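Local atomic coordinates of tyrosine--tRNA ligase (Pyrococcus horikoshii, PDB entry 2CYC), a protein that catalyses the ATP-dependent attachment of tyrosine to tRNA(Tyr), passing through a tyrosyl-adenylate intermediate. Residues E92-S105 with I354-M368. Sequence-based numbering, arbitrary orientation.
Sequences EVALKYFKVGMEKS and IRRYFEKHPEPLELM
Helix 87-108 of the class I synthetase catalytic domain, a Rossmann-type fold, packs here against the C-terminal helices 352-360 and 363-370, and Tyr97 enters as a knob among Phe358, Pro364, Leu365 and Met368. The N-to-C directions of helix segments 92-105 and 363-368 differ by 127°, their axes 8.6 Å apart, and a wider pi-type turn at 94-98 includes Tyr97. Met368 makes a Met-aromatic contact: its CG lies over one ring face of Tyr97, 3.8 Å from the centroid, while the bend at chi2 (-50°) brings SD obliquely to the same ring and that at chi3 sets CE beside Tyr97 CD2. Met368 SD also meets Val93 CG1 at 3.7 Å. Tyrosine suits this place because its apolar ring fills the hole while its OH reaches His264 and the backbone N of Ile46. Compact Pro364 lets the backbones come close, its CG 3.4 Å from Lys96 O. Leu367, with CG anti to the backbone N (chi1 162°), lays CD2 on Glu92 CG at 3.6 Å and also touches Lys96 CB. Glu92 thus offers its CG methylene to Leu367 CD2 and its carboxylate carbon to CD1, while OE2 takes the salt bridge with Lys96 NZ; an alanine here would probably uncover one flank of Leu367 and leave that ammonium without its mate. Farther along, branched Val100 divides its methyls between Phe358 and Tyr357, and the Phe358 ring edge meets the bare backbone of Gly101, CZ lying 3.8 Å from its CA. Beyond it the Tyr357 ring is sandwiched, His361 CD2 over one face and Lys104 CE over the other, 3.7 Å from the centroid.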
loop_
_atom_site.group_PDB
_atom_site.type_symbol
_atom_site.label_atom_id
_atom_site.label_comp_id
_atom_site.label_asym_id
_atom_site.label_seq_id
_atom_site.Cartn_x
_atom_site.Cartn_y
_atom_site.Cartn_z
ATOM N N GLU A 92 8.371 9.835 20.233
ATOM C CA GLU A 92 8.772 10.603 21.397
ATOM C C GLU A 92 9.313 11.957 20.938
ATOM O O GLU A 92 8.989 13.002 21.516
ATOM C CB GLU A 92 9.844 9.847 22.188
ATOM C CG GLU A 92 10.565 10.735 23.186
ATOM C CD GLU A 92 11.401 9.958 24.178
ATOM O OE1 GLU A 92 12.052 8.971 23.767
ATOM O OE2 GLU A 92 11.414 10.347 25.367
ATOM N N VAL A 93 10.140 11.922 19.894
ATOM C CA VAL A 93 10.730 13.131 19.331
ATOM C C VAL A 93 9.652 14.067 18.791
ATOM O O VAL A 93 9.697 15.276 19.014
ATOM C CB VAL A 93 11.711 12.793 18.182
ATOM C CG1 VAL A 93 12.100 14.062 17.437
ATOM C CG2 VAL A 93 12.967 12.111 18.747
ATOM N N ALA A 94 8.686 13.500 18.078
ATOM C CA ALA A 94 7.605 14.288 17.501
ATOM C C ALA A 94 6.862 15.081 18.583
ATOM O O ALA A 94 6.654 16.288 18.456
ATOM C CB ALA A 94 6.630 13.359 16.756
ATOM N N LEU A 95 6.479 14.393 19.652
ATOM C CA LEU A 95 5.748 15.004 20.753
ATOM C C LEU A 95 6.573 15.832 21.736
ATOM O O LEU A 95 6.092 16.834 22.258
ATOM C CB LEU A 95 4.997 13.914 21.528
ATOM C CG LEU A 95 3.529 13.677 21.149
ATOM C CD1 LEU A 95 3.360 13.684 19.639
ATOM C CD2 LEU A 95 3.064 12.363 21.750
ATOM N N LYS A 96 7.811 15.433 21.990
ATOM C CA LYS A 96 8.616 16.154 22.962
ATOM C C LYS A 96 9.520 17.240 22.424
ATOM O O LYS A 96 9.910 18.142 23.165
ATOM C CB LYS A 96 9.432 15.161 23.791
ATOM C CG LYS A 96 8.575 14.319 24.719
ATOM C CD LYS A 96 9.428 13.332 25.502
ATOM C CE LYS A 96 8.598 12.567 26.526
ATOM N NZ LYS A 96 9.415 11.565 27.274
ATOM N N TYR A 97 9.858 17.167 21.144
ATOM C CA TYR A 97 10.726 18.183 20.557
ATOM C C TYR A 97 10.114 18.931 19.385
ATOM O O TYR A 97 9.987 20.153 19.413
ATOM C CB TYR A 97 12.043 17.571 20.078
ATOM C CG TYR A 97 12.821 18.511 19.179
ATOM C CD1 TYR A 97 13.471 19.634 19.705
ATOM C CD2 TYR A 97 12.851 18.319 17.796
ATOM C CE1 TYR A 97 14.129 20.538 18.879
ATOM C CE2 TYR A 97 13.504 19.222 16.956
ATOM C CZ TYR A 97 14.141 20.331 17.506
ATOM O OH TYR A 97 14.793 21.224 16.688
ATOM N N PHE A 98 9.744 18.186 18.349
ATOM C CA PHE A 98 9.215 18.795 17.140
ATOM C C PHE A 98 7.984 19.662 17.332
ATOM O O PHE A 98 7.931 20.783 16.831
ATOM C CB PHE A 98 8.941 17.720 16.080
ATOM C CG PHE A 98 8.849 18.275 14.695
ATOM C CD1 PHE A 98 7.663 18.844 14.233
ATOM C CD2 PHE A 98 9.971 18.298 13.870
ATOM C CE1 PHE A 98 7.596 19.432 12.967
ATOM C CE2 PHE A 98 9.913 18.887 12.600
ATOM C CZ PHE A 98 8.720 19.453 12.152
ATOM N N LYS A 99 6.996 19.142 18.050
ATOM C CA LYS A 99 5.770 19.877 18.302
ATOM C C LYS A 99 6.053 21.248 18.892
ATOM O O LYS A 99 5.611 22.260 18.347
ATOM C CB LYS A 99 4.862 19.095 19.250
ATOM C CG LYS A 99 3.598 19.854 19.678
ATOM C CD LYS A 99 2.670 18.946 20.465
ATOM C CE LYS A 99 1.346 19.620 20.776
ATOM N NZ LYS A 99 1.550 20.785 21.669
ATOM N N VAL A 100 6.808 21.283 19.991
ATOM C CA VAL A 100 7.111 22.551 20.643
ATOM C C VAL A 100 8.038 23.430 19.801
ATOM O O VAL A 100 7.943 24.655 19.841
ATOM C CB VAL A 100 7.713 22.335 22.067
ATOM C CG1 VAL A 100 9.095 21.720 21.983
ATOM C CG2 VAL A 100 7.756 23.673 22.821
ATOM N N GLY A 101 8.928 22.809 19.034
ATOM C CA GLY A 101 9.812 23.584 18.180
ATOM C C GLY A 101 8.981 24.335 17.147
ATOM O O GLY A 101 9.251 25.493 16.841
ATOM N N MET A 102 7.959 23.674 16.608
ATOM C CA MET A 102 7.082 24.300 15.619
ATOM C C MET A 102 6.213 25.376 16.254
ATOM O O MET A 102 5.991 26.433 15.660
ATOM C CB MET A 102 6.183 23.251 14.954
ATOM C CG MET A 102 6.881 22.449 13.878
ATOM S SD MET A 102 7.426 23.502 12.507
ATOM C CE MET A 102 9.083 23.424 12.722
ATOM N N GLU A 103 5.713 25.099 17.458
ATOM C CA GLU A 103 4.882 26.066 18.164
ATOM C C GLU A 103 5.644 27.382 18.318
ATOM O O GLU A 103 5.096 28.456 18.068
ATOM C CB GLU A 103 4.476 25.531 19.546
ATOM C CG GLU A 103 3.306 24.562 19.517
ATOM C CD GLU A 103 3.083 23.828 20.842
ATOM O OE1 GLU A 103 1.970 23.309 21.045
ATOM O OE2 GLU A 103 4.010 23.752 21.669
ATOM N N LYS A 104 6.911 27.300 18.713
ATOM C CA LYS A 104 7.704 28.511 18.890
ATOM C C LYS A 104 8.066 29.171 17.559
ATOM O O LYS A 104 8.210 30.390 17.489
ATOM C CB LYS A 104 8.968 28.206 19.694
ATOM C CG LYS A 104 8.684 27.605 21.075
ATOM C CD LYS A 104 7.759 28.476 21.929
ATOM C CE LYS A 104 7.265 27.697 23.151
ATOM N NZ LYS A 104 6.326 28.470 24.027
ATOM N N SER A 105 8.211 28.376 16.502
ATOM C CA SER A 105 8.532 28.938 15.195
ATOM C C SER A 105 7.328 29.719 14.686
ATOM O O SER A 105 7.467 30.815 14.158
ATOM C CB SER A 105 8.886 27.832 14.202
ATOM O OG SER A 105 10.124 27.233 14.538
ATOM N N ILE A 354 12.843 31.728 21.008
ATOM C CA ILE A 354 12.984 30.291 20.864
ATOM C C ILE A 354 14.140 29.781 21.721
ATOM O O ILE A 354 13.997 28.787 22.444
ATOM C CB ILE A 354 13.197 29.923 19.382
ATOM C CG1 ILE A 354 11.988 30.410 18.569
ATOM C CG2 ILE A 354 13.399 28.419 19.236
ATOM C CD1 ILE A 354 12.017 30.048 17.083
ATOM N N ARG A 355 15.281 30.457 21.650
ATOM C CA ARG A 355 16.428 30.051 22.455
ATOM C C ARG A 355 16.054 30.113 23.936
ATOM O O ARG A 355 16.352 29.189 24.701
ATOM C CB ARG A 355 17.639 30.959 22.199
ATOM C CG ARG A 355 18.296 30.790 20.836
ATOM C CD ARG A 355 19.684 31.444 20.822
ATOM N NE ARG A 355 19.628 32.876 21.122
ATOM C CZ ARG A 355 19.234 33.811 20.261
ATOM N NH1 ARG A 355 18.861 33.471 19.031
ATOM N NH2 ARG A 355 19.203 35.089 20.633
ATOM N N ARG A 356 15.390 31.197 24.339
ATOM C CA ARG A 356 14.988 31.333 25.735
ATOM C C ARG A 356 14.111 30.172 26.188
ATOM O O ARG A 356 14.253 29.689 27.309
ATOM C CB ARG A 356 14.262 32.663 25.983
ATOM C CG ARG A 356 15.225 33.817 26.277
ATOM C CD ARG A 356 14.525 35.081 26.784
ATOM N NE ARG A 356 13.732 35.764 25.760
ATOM C CZ ARG A 356 12.414 35.638 25.619
ATOM N NH1 ARG A 356 11.778 36.300 24.655
ATOM N NH2 ARG A 356 11.731 34.854 26.448
ATOM N N TYR A 357 13.214 29.715 25.321
ATOM C CA TYR A 357 12.354 28.612 25.698
ATOM C C TYR A 357 13.159 27.335 25.898
ATOM O O TYR A 357 13.042 26.665 26.932
ATOM C CB TYR A 357 11.261 28.367 24.648
ATOM C CG TYR A 357 10.402 27.172 25.003
ATOM C CD1 TYR A 357 10.805 25.882 24.668
ATOM C CD2 TYR A 357 9.249 27.322 25.773
ATOM C CE1 TYR A 357 10.100 24.772 25.102
ATOM C CE2 TYR A 357 8.526 26.210 26.212
ATOM C CZ TYR A 357 8.966 24.937 25.876
ATOM O OH TYR A 357 8.305 23.820 26.343
ATOM N N PHE A 358 13.987 26.988 24.919
ATOM C CA PHE A 358 14.752 25.768 25.058
ATOM C C PHE A 358 15.807 25.847 26.142
ATOM O O PHE A 358 16.277 24.824 26.627
ATOM C CB PHE A 358 15.351 25.362 23.717
ATOM C CG PHE A 358 14.326 24.811 22.762
ATOM C CD1 PHE A 358 13.888 25.558 21.669
ATOM C CD2 PHE A 358 13.761 23.553 22.984
ATOM C CE1 PHE A 358 12.900 25.056 20.802
ATOM C CE2 PHE A 358 12.775 23.040 22.128
ATOM C CZ PHE A 358 12.344 23.796 21.034
ATOM N N GLU A 359 16.165 27.059 26.542
ATOM C CA GLU A 359 17.149 27.230 27.597
ATOM C C GLU A 359 16.507 26.941 28.951
ATOM O O GLU A 359 17.139 26.358 29.832
ATOM C CB GLU A 359 17.705 28.653 27.558
ATOM C CG GLU A 359 18.907 28.797 26.624
ATOM C CD GLU A 359 19.208 30.241 26.248
ATOM O OE1 GLU A 359 18.780 31.157 26.981
ATOM O OE2 GLU A 359 19.885 30.459 25.218
ATOM N N LYS A 360 15.244 27.341 29.100
ATOM C CA LYS A 360 14.492 27.140 30.336
ATOM C C LYS A 360 13.951 25.718 30.445
ATOM O O LYS A 360 13.818 25.176 31.547
ATOM C CB LYS A 360 13.321 28.135 30.408
ATOM C CG LYS A 360 12.409 27.948 31.620
ATOM C CD LYS A 360 11.256 28.954 31.637
ATOM C CE LYS A 360 10.256 28.629 32.755
ATOM N NZ LYS A 360 9.180 29.649 32.895
ATOM N N HIS A 361 13.627 25.127 29.294
ATOM C CA HIS A 361 13.084 23.766 29.222
ATOM C C HIS A 361 14.078 22.952 28.382
ATOM O O HIS A 361 13.909 22.807 27.169
ATOM C CB HIS A 361 11.710 23.795 28.539
ATOM C CG HIS A 361 10.755 24.785 29.136
ATOM N ND1 HIS A 361 9.983 24.506 30.245
ATOM C CD2 HIS A 361 10.445 26.056 28.777
ATOM C CE1 HIS A 361 9.236 25.557 30.539
ATOM N NE2 HIS A 361 9.497 26.512 29.664
ATOM N N PRO A 362 15.122 22.405 29.027
ATOM C CA PRO A 362 16.188 21.612 28.407
ATOM C C PRO A 362 15.869 20.167 28.014
ATOM O O PRO A 362 16.646 19.544 27.298
ATOM C CB PRO A 362 17.291 21.673 29.455
ATOM C CG PRO A 362 16.495 21.519 30.720
ATOM C CD PRO A 362 15.294 22.439 30.494
ATOM N N GLU A 363 14.749 19.634 28.481
ATOM C CA GLU A 363 14.389 18.251 28.164
ATOM C C GLU A 363 14.424 17.964 26.656
ATOM O O GLU A 363 15.102 17.039 26.210
ATOM C CB GLU A 363 12.994 17.916 28.709
ATOM C CG GLU A 363 12.801 18.179 30.205
ATOM C CD GLU A 363 12.866 19.661 30.563
ATOM O OE1 GLU A 363 12.106 20.462 29.972
ATOM O OE2 GLU A 363 13.677 20.023 31.444
ATOM N N PRO A 364 13.704 18.771 25.856
ATOM C CA PRO A 364 13.665 18.575 24.402
ATOM C C PRO A 364 15.029 18.411 23.724
ATOM O O PRO A 364 15.259 17.437 23.006
ATOM C CB PRO A 364 12.908 19.805 23.912
ATOM C CG PRO A 364 11.935 20.067 25.036
ATOM C CD PRO A 364 12.826 19.887 26.259
ATOM N N LEU A 365 15.933 19.354 23.952
ATOM C CA LEU A 365 17.245 19.278 23.328
ATOM C C LEU A 365 18.097 18.137 23.875
ATOM O O LEU A 365 18.931 17.582 23.158
ATOM C CB LEU A 365 17.971 20.621 23.464
ATOM C CG LEU A 365 17.344 21.722 22.599
ATOM C CD1 LEU A 365 18.199 22.998 22.668
ATOM C CD2 LEU A 365 17.235 21.223 21.153
ATOM N N GLU A 366 17.892 17.781 25.140
ATOM C CA GLU A 366 18.642 16.673 25.718
ATOM C C GLU A 366 18.183 15.402 24.994
ATOM O O GLU A 366 18.997 14.564 24.612
ATOM C CB GLU A 366 18.381 16.577 27.225
ATOM C CG GLU A 366 18.821 17.833 27.970
ATOM C CD GLU A 366 18.535 17.790 29.462
ATOM O OE1 GLU A 366 17.376 17.521 29.850
ATOM O OE2 GLU A 366 19.473 18.044 30.248
ATOM N N LEU A 367 16.876 15.271 24.790
ATOM C CA LEU A 367 16.353 14.109 24.081
ATOM C C LEU A 367 17.022 14.020 22.709
ATOM O O LEU A 367 17.526 12.966 22.326
ATOM C CB LEU A 367 14.837 14.224 23.900
ATOM C CG LEU A 367 14.211 13.326 22.822
ATOM C CD1 LEU A 367 14.456 11.839 23.151
ATOM C CD2 LEU A 367 12.707 13.610 22.742
ATOM N N MET A 368 17.035 15.134 21.980
ATOM C CA MET A 368 17.635 15.176 20.645
ATOM C C MET A 368 19.103 14.766 20.618
ATOM O O MET A 368 19.529 14.048 19.712
ATOM C CB MET A 368 17.490 16.573 20.032
ATOM C CG MET A 368 16.051 16.962 19.695
ATOM S SD MET A 368 15.184 15.680 18.730
ATOM C CE MET A 368 15.869 15.948 17.052
#